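Local structure of L-ribose isomerase (Geodermatophilus obscurus DSM 43160, 5AVP) at residues A[129-134]-A[227-232]; A[144-149]-A[200-205]; A[45-50]-A[221-226]. The protein probably interconverts L-ribose and L-ribulose, as a manganese-containing aldose-ketose isomerase built on a cupin-type beta-barrel. All coordinates share one frame; numbering follows the deposited sequence.

Interaction 1 of 3, residues A[129-134]-A[227-232]. With MN (manganese (II) ion), chain E.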
loop_
_atom_site.group_PDB
_atom_site.type_symbol
_atom_site.label_atom_id
_atom_site.label_comp_id
_atom_site.label_asym_id
_atom_site.label_seq_id
_atom_site.Cartn_x
_atom_site.Cartn_y
_atom_site.Cartn_z
ATOM N N GLN A 129 -23.117 24.559 6.434
ATOM C CA GLN A 129 -23.623 25.182 7.636
ATOM C C GLN A 129 -23.383 24.297 8.851
ATOM O O GLN A 129 -23.044 24.787 9.939
ATOM C CB GLN A 129 -25.122 25.438 7.474
ATOM C CG GLN A 129 -25.720 26.372 8.518
ATOM C CD GLN A 129 -27.210 26.145 8.732
ATOM O OE1 GLN A 129 -28.004 26.199 7.790
ATOM N NE2 GLN A 129 -27.598 25.906 9.981
ATOM N N ARG A 130 -23.554 22.991 8.656
ATOM C CA ARG A 130 -23.392 22.024 9.745
ATOM C C ARG A 130 -22.127 21.201 9.710
ATOM O O ARG A 130 -21.516 20.954 10.745
ATOM C CB ARG A 130 -24.562 21.050 9.784
ATOM C CG ARG A 130 -25.887 21.671 10.072
ATOM C CD ARG A 130 -26.945 21.065 9.173
ATOM N NE ARG A 130 -27.324 21.947 8.073
ATOM C CZ ARG A 130 -28.469 22.624 8.012
ATOM N NH1 ARG A 130 -28.729 23.404 6.969
ATOM N NH2 ARG A 130 -29.364 22.516 8.988
ATOM N N LYS A 131 -21.732 20.780 8.520
ATOM C CA LYS A 131 -20.567 19.923 8.365
ATOM C C LYS A 131 -19.191 20.539 8.597
ATOM O O LYS A 131 -18.892 21.648 8.145
ATOM C CB LYS A 131 -20.599 19.264 6.974
ATOM C CG LYS A 131 -19.633 18.129 6.819
ATOM C CD LYS A 131 -19.775 17.412 5.485
ATOM C CE LYS A 131 -19.088 18.127 4.328
ATOM N NZ LYS A 131 -18.546 17.145 3.337
ATOM N N THR A 132 -18.364 19.795 9.327
ATOM C CA THR A 132 -16.976 20.164 9.587
ATOM C C THR A 132 -16.182 18.995 9.029
ATOM O O THR A 132 -16.453 17.825 9.347
ATOM C CB THR A 132 -16.654 20.314 11.072
ATOM O OG1 THR A 132 -17.064 21.608 11.528
ATOM C CG2 THR A 132 -15.168 20.176 11.283
ATOM N N GLU A 133 -15.207 19.325 8.194
ATOM C CA GLU A 133 -14.395 18.320 7.525
ATOM C C GLU A 133 -12.921 18.269 7.948
ATOM O O GLU A 133 -12.377 19.232 8.490
ATOM C CB GLU A 133 -14.445 18.568 6.008
ATOM C CG GLU A 133 -15.784 19.070 5.473
ATOM C CD GLU A 133 -15.747 19.413 3.979
ATOM O OE1 GLU A 133 -14.703 19.871 3.485
ATOM O OE2 GLU A 133 -16.775 19.249 3.294
ATOM N N SER A 134 -12.287 17.128 7.687
ATOM C CA SER A 134 -10.858 16.925 7.953
ATOM C C SER A 134 -10.305 16.297 6.674
ATOM O O SER A 134 -11.003 15.528 6.010
ATOM C CB SER A 134 -10.637 15.971 9.126
ATOM O OG SER A 134 -10.926 14.630 8.752
ATOM N N THR A 227 -18.272 15.476 9.660
ATOM C CA THR A 227 -19.531 15.232 10.356
ATOM C C THR A 227 -20.533 14.764 9.296
ATOM O O THR A 227 -20.214 14.737 8.107
ATOM C CB THR A 227 -20.111 16.500 11.063
ATOM O OG1 THR A 227 -20.454 17.506 10.097
ATOM C CG2 THR A 227 -19.124 17.053 12.079
ATOM N N TYR A 228 -21.740 14.404 9.713
ATOM C CA TYR A 228 -22.757 13.921 8.778
ATOM C C TYR A 228 -22.932 14.732 7.492
ATOM O O TYR A 228 -22.960 15.963 7.500
ATOM C CB TYR A 228 -24.117 13.819 9.469
ATOM C CG TYR A 228 -25.110 13.031 8.662
ATOM C CD1 TYR A 228 -25.198 11.646 8.795
ATOM C CD2 TYR A 228 -25.971 13.666 7.772
ATOM C CE1 TYR A 228 -26.128 10.917 8.067
ATOM C CE2 TYR A 228 -26.903 12.943 7.042
ATOM C CZ TYR A 228 -26.974 11.573 7.202
ATOM O OH TYR A 228 -27.922 10.861 6.532
ATOM N N SER A 229 -23.074 14.014 6.387
ATOM C CA SER A 229 -23.258 14.610 5.062
ATOM C C SER A 229 -24.725 14.611 4.657
ATOM O O SER A 229 -25.266 13.566 4.312
ATOM C CB SER A 229 -22.490 13.812 3.993
ATOM O OG SER A 229 -21.133 14.200 3.895
ATOM N N HIS A 230 -25.359 15.779 4.678
ATOM C CA HIS A 230 -26.763 15.900 4.292
ATOM C C HIS A 230 -26.901 16.013 2.774
ATOM O O HIS A 230 -26.448 16.985 2.177
ATOM C CB HIS A 230 -27.367 17.146 4.942
ATOM C CG HIS A 230 -27.387 17.099 6.439
ATOM N ND1 HIS A 230 -28.183 16.225 7.148
ATOM C CD2 HIS A 230 -26.713 17.823 7.362
ATOM C CE1 HIS A 230 -27.999 16.415 8.442
ATOM N NE2 HIS A 230 -27.112 17.380 8.600
ATOM N N GLU A 231 -27.535 15.034 2.148
ATOM C CA GLU A 231 -27.707 15.075 0.708
ATOM C C GLU A 231 -29.183 14.875 0.344
ATOM O O GLU A 231 -29.813 13.889 0.743
ATOM C CB GLU A 231 -26.818 14.003 0.085
ATOM C CG GLU A 231 -26.585 14.147 -1.394
ATOM C CD GLU A 231 -27.651 13.463 -2.206
ATOM O OE1 GLU A 231 -28.737 14.047 -2.367
ATOM O OE2 GLU A 231 -27.392 12.332 -2.670
ATOM N N PRO A 232 -29.760 15.823 -0.403
ATOM C CA PRO A 232 -31.167 15.767 -0.825
ATOM C C PRO A 232 -31.566 14.494 -1.584
ATOM O O PRO A 232 -31.797 13.438 -0.988
ATOM C CB PRO A 232 -31.319 17.025 -1.678
ATOM C CG PRO A 232 -30.338 17.972 -1.031
ATOM C CD PRO A 232 -29.138 17.092 -0.810
HETATM MN MN MN E . -16.881 20.189 1.452
#
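Two hydrogen bonds, both between Thr132 and Thr227, tie the approach to strand 133-139 to the chain leaving strand 220-226. Thr227 N donates in the carbonyl plane to Thr132 O at 3.0 Å. In return Thr132 N donates to Thr227 OG1 at 3.2 Å, a hydroxyl set between its own backbone N and carbonyl carbon (chi1 64°).

The ionic part centres on Glu133, whose OE2 binds the manganese ion at 2.1 Å; His126, His128 and His208 complete the site. Lys131 starts with CG anti to its backbone N, passes Thr227 OG1 and bends at chi3 and chi4, so that NZ forms a salt bridge with Glu133 OE2, weak as a hydrogen bond, the exact placing of that oxygen being less certain. The charge of the amine would probably favour an ionised Glu133.

Carbon contacts finish the account. Arg130 CD lies 3.7 Å from His230 CD2, but guanidinium and imidazole planes are 78° apart, so the two do not stack; the guanidinium instead pairs with Asp251 and Glu106. The contact thus lies where strands 133-139 and 220-226, antiparallel neighbours in the six-stranded sheet, meet their loops, with strand 82-91 flanking Tyr228 and Ser229.

Interaction 2 of 3, residues A[144-149]-A[200-205]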
loop_
_atom_site.group_PDB
_atom_site.type_symbol
_atom_site.label_atom_id
_atom_site.label_comp_id
_atom_site.label_asym_id
_atom_site.label_seq_id
_atom_site.Cartn_x
_atom_site.Cartn_y
_atom_site.Cartn_z
ATOM N N LEU A 144 -5.399 23.363 -1.264
ATOM C CA LEU A 144 -6.604 23.814 -0.590
ATOM C C LEU A 144 -6.736 25.335 -0.573
ATOM O O LEU A 144 -5.800 26.053 -0.224
ATOM C CB LEU A 144 -6.600 23.280 0.840
ATOM C CG LEU A 144 -7.742 23.682 1.764
ATOM C CD1 LEU A 144 -9.073 23.326 1.117
ATOM C CD2 LEU A 144 -7.584 22.971 3.086
ATOM N N PHE A 145 -7.913 25.815 -0.961
ATOM C CA PHE A 145 -8.224 27.246 -0.987
ATOM C C PHE A 145 -9.418 27.477 -0.041
ATOM O O PHE A 145 -10.382 26.711 -0.037
ATOM C CB PHE A 145 -8.613 27.683 -2.408
ATOM C CG PHE A 145 -7.607 27.302 -3.474
ATOM C CD1 PHE A 145 -6.383 27.962 -3.572
ATOM C CD2 PHE A 145 -7.902 26.300 -4.399
ATOM C CE1 PHE A 145 -5.470 27.641 -4.578
ATOM C CE2 PHE A 145 -7.003 25.969 -5.406
ATOM C CZ PHE A 145 -5.777 26.645 -5.496
ATOM N N TYR A 146 -9.357 28.528 0.761
ATOM C CA TYR A 146 -10.447 28.805 1.678
ATOM C C TYR A 146 -10.466 30.225 2.217
ATOM O O TYR A 146 -9.513 30.985 2.063
ATOM C CB TYR A 146 -10.398 27.839 2.856
ATOM C CG TYR A 146 -9.132 27.910 3.683
ATOM C CD1 TYR A 146 -7.918 27.445 3.177
ATOM C CD2 TYR A 146 -9.152 28.405 4.986
ATOM C CE1 TYR A 146 -6.753 27.466 3.951
ATOM C CE2 TYR A 146 -7.991 28.431 5.771
ATOM C CZ TYR A 146 -6.797 27.957 5.244
ATOM O OH TYR A 146 -5.640 27.955 5.998
ATOM N N SER A 147 -11.575 30.562 2.859
ATOM C CA SER A 147 -11.779 31.868 3.470
ATOM C C SER A 147 -11.480 31.700 4.966
ATOM O O SER A 147 -12.029 30.807 5.610
ATOM C CB SER A 147 -13.239 32.310 3.266
ATOM O OG SER A 147 -13.413 33.672 3.604
ATOM N N PRO A 148 -10.600 32.548 5.538
ATOM C CA PRO A 148 -10.277 32.430 6.967
ATOM C C PRO A 148 -11.397 32.906 7.884
ATOM O O PRO A 148 -11.376 32.661 9.092
ATOM C CB PRO A 148 -8.999 33.247 7.106
ATOM C CG PRO A 148 -9.185 34.317 6.090
ATOM C CD PRO A 148 -9.757 33.576 4.897
ATOM N N LYS A 149 -12.383 33.575 7.302
ATOM C CA LYS A 149 -13.530 34.041 8.067
ATOM C C LYS A 149 -14.754 33.187 7.735
ATOM O O LYS A 149 -15.020 32.888 6.573
ATOM C CB LYS A 149 -13.824 35.508 7.747
ATOM C CG LYS A 149 -13.466 36.485 8.859
ATOM C CD LYS A 149 -11.957 36.614 9.065
ATOM C CE LYS A 149 -11.643 37.587 10.205
ATOM N NZ LYS A 149 -12.327 37.188 11.475
ATOM N N PHE A 200 -5.921 17.980 8.525
ATOM C CA PHE A 200 -6.347 19.349 8.385
ATOM C C PHE A 200 -7.842 19.483 8.596
ATOM O O PHE A 200 -8.635 18.819 7.937
ATOM C CB PHE A 200 -5.990 19.930 7.029
ATOM C CG PHE A 200 -6.141 21.415 6.999
ATOM C CD1 PHE A 200 -5.342 22.211 7.812
ATOM C CD2 PHE A 200 -7.106 22.019 6.225
ATOM C CE1 PHE A 200 -5.515 23.574 7.856
ATOM C CE2 PHE A 200 -7.278 23.392 6.269
ATOM C CZ PHE A 200 -6.477 24.169 7.083
ATOM N N VAL A 201 -8.217 20.353 9.526
ATOM C CA VAL A 201 -9.616 20.586 9.853
ATOM C C VAL A 201 -10.195 21.844 9.215
ATOM O O VAL A 201 -9.617 22.931 9.312
ATOM C CB VAL A 201 -9.818 20.695 11.369
ATOM C CG1 VAL A 201 -11.173 21.278 11.655
ATOM C CG2 VAL A 201 -9.700 19.327 12.023
ATOM N N MET A 202 -11.349 21.669 8.573
ATOM C CA MET A 202 -12.078 22.748 7.907
ATOM C C MET A 202 -13.420 22.914 8.587
ATOM O O MET A 202 -14.359 22.163 8.311
ATOM C CB MET A 202 -12.315 22.427 6.423
ATOM C CG MET A 202 -13.072 23.522 5.663
ATOM S SD MET A 202 -12.279 25.182 5.699
ATOM C CE MET A 202 -10.750 24.834 4.803
ATOM N N HIS A 203 -13.500 23.898 9.476
ATOM C CA HIS A 203 -14.725 24.184 10.222
ATOM C C HIS A 203 -15.900 24.548 9.353
ATOM O O HIS A 203 -15.749 25.195 8.330
ATOM C CB HIS A 203 -14.502 25.339 11.181
ATOM C CG HIS A 203 -13.460 25.066 12.203
ATOM N ND1 HIS A 203 -13.632 24.129 13.199
ATOM C CD2 HIS A 203 -12.214 25.571 12.366
ATOM C CE1 HIS A 203 -12.534 24.067 13.929
ATOM N NE2 HIS A 203 -11.658 24.931 13.444
ATOM N N ARG A 204 -17.084 24.138 9.782
ATOM C CA ARG A 204 -18.305 24.470 9.076
ATOM C C ARG A 204 -18.358 26.005 8.931
ATOM O O ARG A 204 -17.610 26.731 9.592
ATOM C CB ARG A 204 -19.488 23.982 9.887
ATOM C CG ARG A 204 -19.440 24.413 11.351
ATOM C CD ARG A 204 -20.733 24.031 12.077
ATOM N NE ARG A 204 -20.766 22.634 12.493
ATOM C CZ ARG A 204 -20.166 22.197 13.583
ATOM N NH1 ARG A 204 -19.508 23.064 14.339
ATOM N NH2 ARG A 204 -20.219 20.914 13.907
ATOM N N LYS A 205 -19.231 26.500 8.064
ATOM C CA LYS A 205 -19.351 27.939 7.848
ATOM C C LYS A 205 -18.126 28.566 7.182
ATOM O O LYS A 205 -18.025 29.790 7.096
ATOM C CB LYS A 205 -19.608 28.678 9.165
ATOM C CG LYS A 205 -21.053 29.015 9.466
ATOM C CD LYS A 205 -21.819 27.791 9.935
ATOM C CE LYS A 205 -22.970 28.201 10.853
ATOM N NZ LYS A 205 -23.544 27.044 11.594
#
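Lys205 NZ is gripped by two backbone carbonyls, Gln129 O of its own chain and Gly96 O of the second subunit, so the turn after strand 200-202 is fixed at a subunit boundary. Next to it Arg204 reaches the same subunit at Ala93 O.

Between the segments themselves no hydrogen bond forms, because strands 144-147 and 200-202 face each other across a core, their axes 10.6 Å apart and crossing at 39°. Four side chains fill that gap. Phe200, with CG anti to its backbone N, sends its ring obliquely against Leu144, where Phe200 CE2 comes to 3.2 Å from Leu144 CD2. Further along, the same ring meets Tyr146 tip to tip in an offset edge-to-face pair: the edge of Phe200 is turned toward the face of Tyr146, with ring centroids 6.0 Å apart and planes at 61°. Met202, on the same strand as Phe200, crosses Tyr146 obliquely. Its chain leaves with CG anti to the backbone N and then bends at both chi2 and chi3, which folds CE back to within 3.6 Å of Tyr146 CB and 4.1 Å from Leu144 CD2. Met202 SD is 5.3 Å from the centroid of the Tyr146 ring, 43° off its normal, an oblique Met-aromatic contact.

His165 meets the Phe200 ring, and both Tyr146 and Met202 touch the manganese ligand His208. Apolar side chains from two opposed antiparallel sheets, interleaved beside a metal site, are characteristic of the interior of a cupin barrel.

Interaction 3 of 3, residues A[45-50]-A[221-226]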
loop_
_atom_site.group_PDB
_atom_site.type_symbol
_atom_site.label_atom_id
_atom_site.label_comp_id
_atom_site.label_asym_id
_atom_site.label_seq_id
_atom_site.Cartn_x
_atom_site.Cartn_y
_atom_site.Cartn_z
ATOM N N LEU A 45 -4.999 1.977 -2.831
ATOM C CA LEU A 45 -4.550 2.903 -1.814
ATOM C C LEU A 45 -5.115 2.491 -0.463
ATOM O O LEU A 45 -5.051 3.247 0.520
ATOM C CB LEU A 45 -4.975 4.331 -2.187
ATOM C CG LEU A 45 -4.110 4.895 -3.325
ATOM C CD1 LEU A 45 -4.594 6.280 -3.675
ATOM C CD2 LEU A 45 -2.630 4.904 -2.904
ATOM N N ARG A 46 -5.675 1.284 -0.444
ATOM C CA ARG A 46 -6.249 0.660 0.747
ATOM C C ARG A 46 -7.562 1.201 1.285
ATOM O O ARG A 46 -7.821 1.057 2.473
ATOM C CB ARG A 46 -5.214 0.641 1.892
ATOM C CG ARG A 46 -3.868 -0.052 1.556
ATOM C CD ARG A 46 -2.944 -0.164 2.781
ATOM N NE ARG A 46 -1.755 -0.980 2.520
ATOM C CZ ARG A 46 -1.761 -2.298 2.299
ATOM N NH1 ARG A 46 -2.904 -2.975 2.304
ATOM N NH2 ARG A 46 -0.619 -2.946 2.081
ATOM N N TYR A 47 -8.386 1.812 0.442
ATOM C CA TYR A 47 -9.669 2.342 0.911
ATOM C C TYR A 47 -10.761 1.304 0.607
ATOM O O TYR A 47 -10.828 0.789 -0.512
ATOM C CB TYR A 47 -9.988 3.665 0.225
ATOM C CG TYR A 47 -11.139 4.355 0.860
ATOM C CD1 TYR A 47 -10.983 5.039 2.065
ATOM C CD2 TYR A 47 -12.411 4.278 0.303
ATOM C CE1 TYR A 47 -12.078 5.637 2.713
ATOM C CE2 TYR A 47 -13.517 4.868 0.948
ATOM C CZ TYR A 47 -13.344 5.548 2.155
ATOM O OH TYR A 47 -14.427 6.128 2.806
ATOM N N PRO A 48 -11.633 0.987 1.598
ATOM C CA PRO A 48 -12.702 0.001 1.420
ATOM C C PRO A 48 -13.825 0.363 0.446
ATOM O O PRO A 48 -14.973 0.552 0.845
ATOM C CB PRO A 48 -13.191 -0.218 2.847
ATOM C CG PRO A 48 -13.004 1.121 3.475
ATOM C CD PRO A 48 -11.662 1.537 2.970
ATOM N N VAL A 49 -13.490 0.459 -0.837
ATOM C CA VAL A 49 -14.486 0.785 -1.842
ATOM C C VAL A 49 -15.126 -0.502 -2.297
ATOM O O VAL A 49 -14.509 -1.303 -3.004
ATOM C CB VAL A 49 -13.899 1.471 -3.066
ATOM C CG1 VAL A 49 -15.016 1.779 -4.045
ATOM C CG2 VAL A 49 -13.152 2.745 -2.647
ATOM N N ARG A 50 -16.371 -0.693 -1.877
ATOM C CA ARG A 50 -17.160 -1.869 -2.208
ATOM C C ARG A 50 -17.960 -1.487 -3.458
ATOM O O ARG A 50 -18.326 -0.330 -3.609
ATOM C CB ARG A 50 -18.109 -2.161 -1.048
ATOM C CG ARG A 50 -17.494 -2.009 0.339
ATOM C CD ARG A 50 -17.451 -3.328 1.087
ATOM N NE ARG A 50 -18.765 -3.949 1.298
ATOM C CZ ARG A 50 -18.963 -5.268 1.278
ATOM N NH1 ARG A 50 -17.936 -6.085 1.055
ATOM N NH2 ARG A 50 -20.173 -5.781 1.472
ATOM N N VAL A 221 -5.824 12.126 -4.302
ATOM C CA VAL A 221 -6.691 11.180 -3.595
ATOM C C VAL A 221 -6.687 11.542 -2.107
ATOM O O VAL A 221 -5.621 11.587 -1.482
ATOM C CB VAL A 221 -6.164 9.732 -3.728
ATOM C CG1 VAL A 221 -7.189 8.762 -3.179
ATOM C CG2 VAL A 221 -5.817 9.423 -5.185
ATOM N N VAL A 222 -7.855 11.791 -1.525
ATOM C CA VAL A 222 -7.874 12.149 -0.117
ATOM C C VAL A 222 -9.050 11.624 0.699
ATOM O O VAL A 222 -10.199 11.620 0.244
ATOM C CB VAL A 222 -7.713 13.713 0.066
ATOM C CG1 VAL A 222 -8.215 14.468 -1.167
ATOM C CG2 VAL A 222 -8.441 14.191 1.317
ATOM N N ARG A 223 -8.729 11.160 1.907
ATOM C CA ARG A 223 -9.718 10.635 2.848
ATOM C C ARG A 223 -10.381 11.767 3.624
ATOM O O ARG A 223 -9.732 12.451 4.426
ATOM C CB ARG A 223 -9.078 9.687 3.863
ATOM C CG ARG A 223 -8.798 8.295 3.356
ATOM C CD ARG A 223 -8.188 7.443 4.453
ATOM N NE ARG A 223 -7.974 6.076 3.988
ATOM C CZ ARG A 223 -8.547 4.993 4.515
ATOM N NH1 ARG A 223 -8.274 3.801 3.999
ATOM N NH2 ARG A 223 -9.378 5.099 5.551
ATOM N N GLU A 224 -11.675 11.959 3.400
ATOM C CA GLU A 224 -12.386 13.004 4.099
ATOM C C GLU A 224 -13.149 12.415 5.279
ATOM O O GLU A 224 -14.067 11.624 5.092
ATOM C CB GLU A 224 -13.375 13.706 3.167
ATOM C CG GLU A 224 -14.102 14.883 3.825
ATOM C CD GLU A 224 -15.394 15.223 3.120
ATOM O OE1 GLU A 224 -15.338 15.541 1.911
ATOM O OE2 GLU A 224 -16.461 15.172 3.771
ATOM N N VAL A 225 -12.750 12.785 6.493
ATOM C CA VAL A 225 -13.444 12.330 7.699
ATOM C C VAL A 225 -14.142 13.605 8.199
ATOM O O VAL A 225 -13.485 14.561 8.619
ATOM C CB VAL A 225 -12.465 11.799 8.772
ATOM C CG1 VAL A 225 -13.224 11.376 9.970
ATOM C CG2 VAL A 225 -11.673 10.624 8.247
ATOM N N SER A 226 -15.471 13.621 8.137
ATOM C CA SER A 226 -16.247 14.795 8.511
ATOM C C SER A 226 -17.498 14.451 9.302
ATOM O O SER A 226 -17.763 13.282 9.576
ATOM C CB SER A 226 -16.694 15.486 7.233
ATOM O OG SER A 226 -17.653 14.674 6.562
#
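A Schellman motif closes helix 28-44, with Arg46 at positive phi (72°) as its C-prime residue, and the chain that follows lies against strand 220-226. An inverse gamma turn centred on Pro48 comes next, closed by Val49 N bonding to Tyr47 O at 2.7 Å.

Tyr47 and Arg223 carry the contact. The Tyr47 ring, its CG anti to the backbone N, presents an edge to the flat of the guanidinium: CD1 stands 3.4 Å above the guanidinium plane, over its centre, and the two planes are 74° apart. This is therefore not a stack on the ring face. Arg223 gets there on a chain extended from CG to NE. Arg46 O lies at the guanidinium edge, 3.2 Å from Arg223 NH1, but the angle is too poor for a hydrogen bond. The far side of the contact is apolar, Leu45 CD1 meeting Val221 CG1 tip to tip at 3.6 Å.

The polar ends are satisfied elsewhere: Tyr47 OH bonds to Ser88 and Asp112 within the chain, and Arg223 NH2 forms a salt bridge with Glu136 of the second subunit. An alanine in place of Arg223 would remove the guanidinium, and would probably loosen both the seat of Tyr47 and that link between subunits. The whole is a helix C-cap and its turn laid across an antiparallel sheet at a subunit interface.

All three contacts reach one antiparallel sheet, in which strand 133-139 lies between 200-202 and 220-226; interaction 2 spans from it to the facing sheet. Interactions 1 and 2 join through two probable hydrogen bonds, Glu133 O to Met202 N (2.6 Å) and Arg130 O to Arg204 NE (2.5 Å), so Glu133, one of the four manganese ligands, is held by the backbone of interaction 2. Toward interaction 3 the ties are a probable hydrogen bond, Ser134 OG to Val225 O (2.6 Å), and the salt bridge Lys131 NZ to Glu224 OE2 (2.9 Å). Interactions 2 and 3 do not touch, their nearest atoms being about 6 Å apart. The side chains of Met202 and Arg223 lie about 7 and 13 Å from the metal.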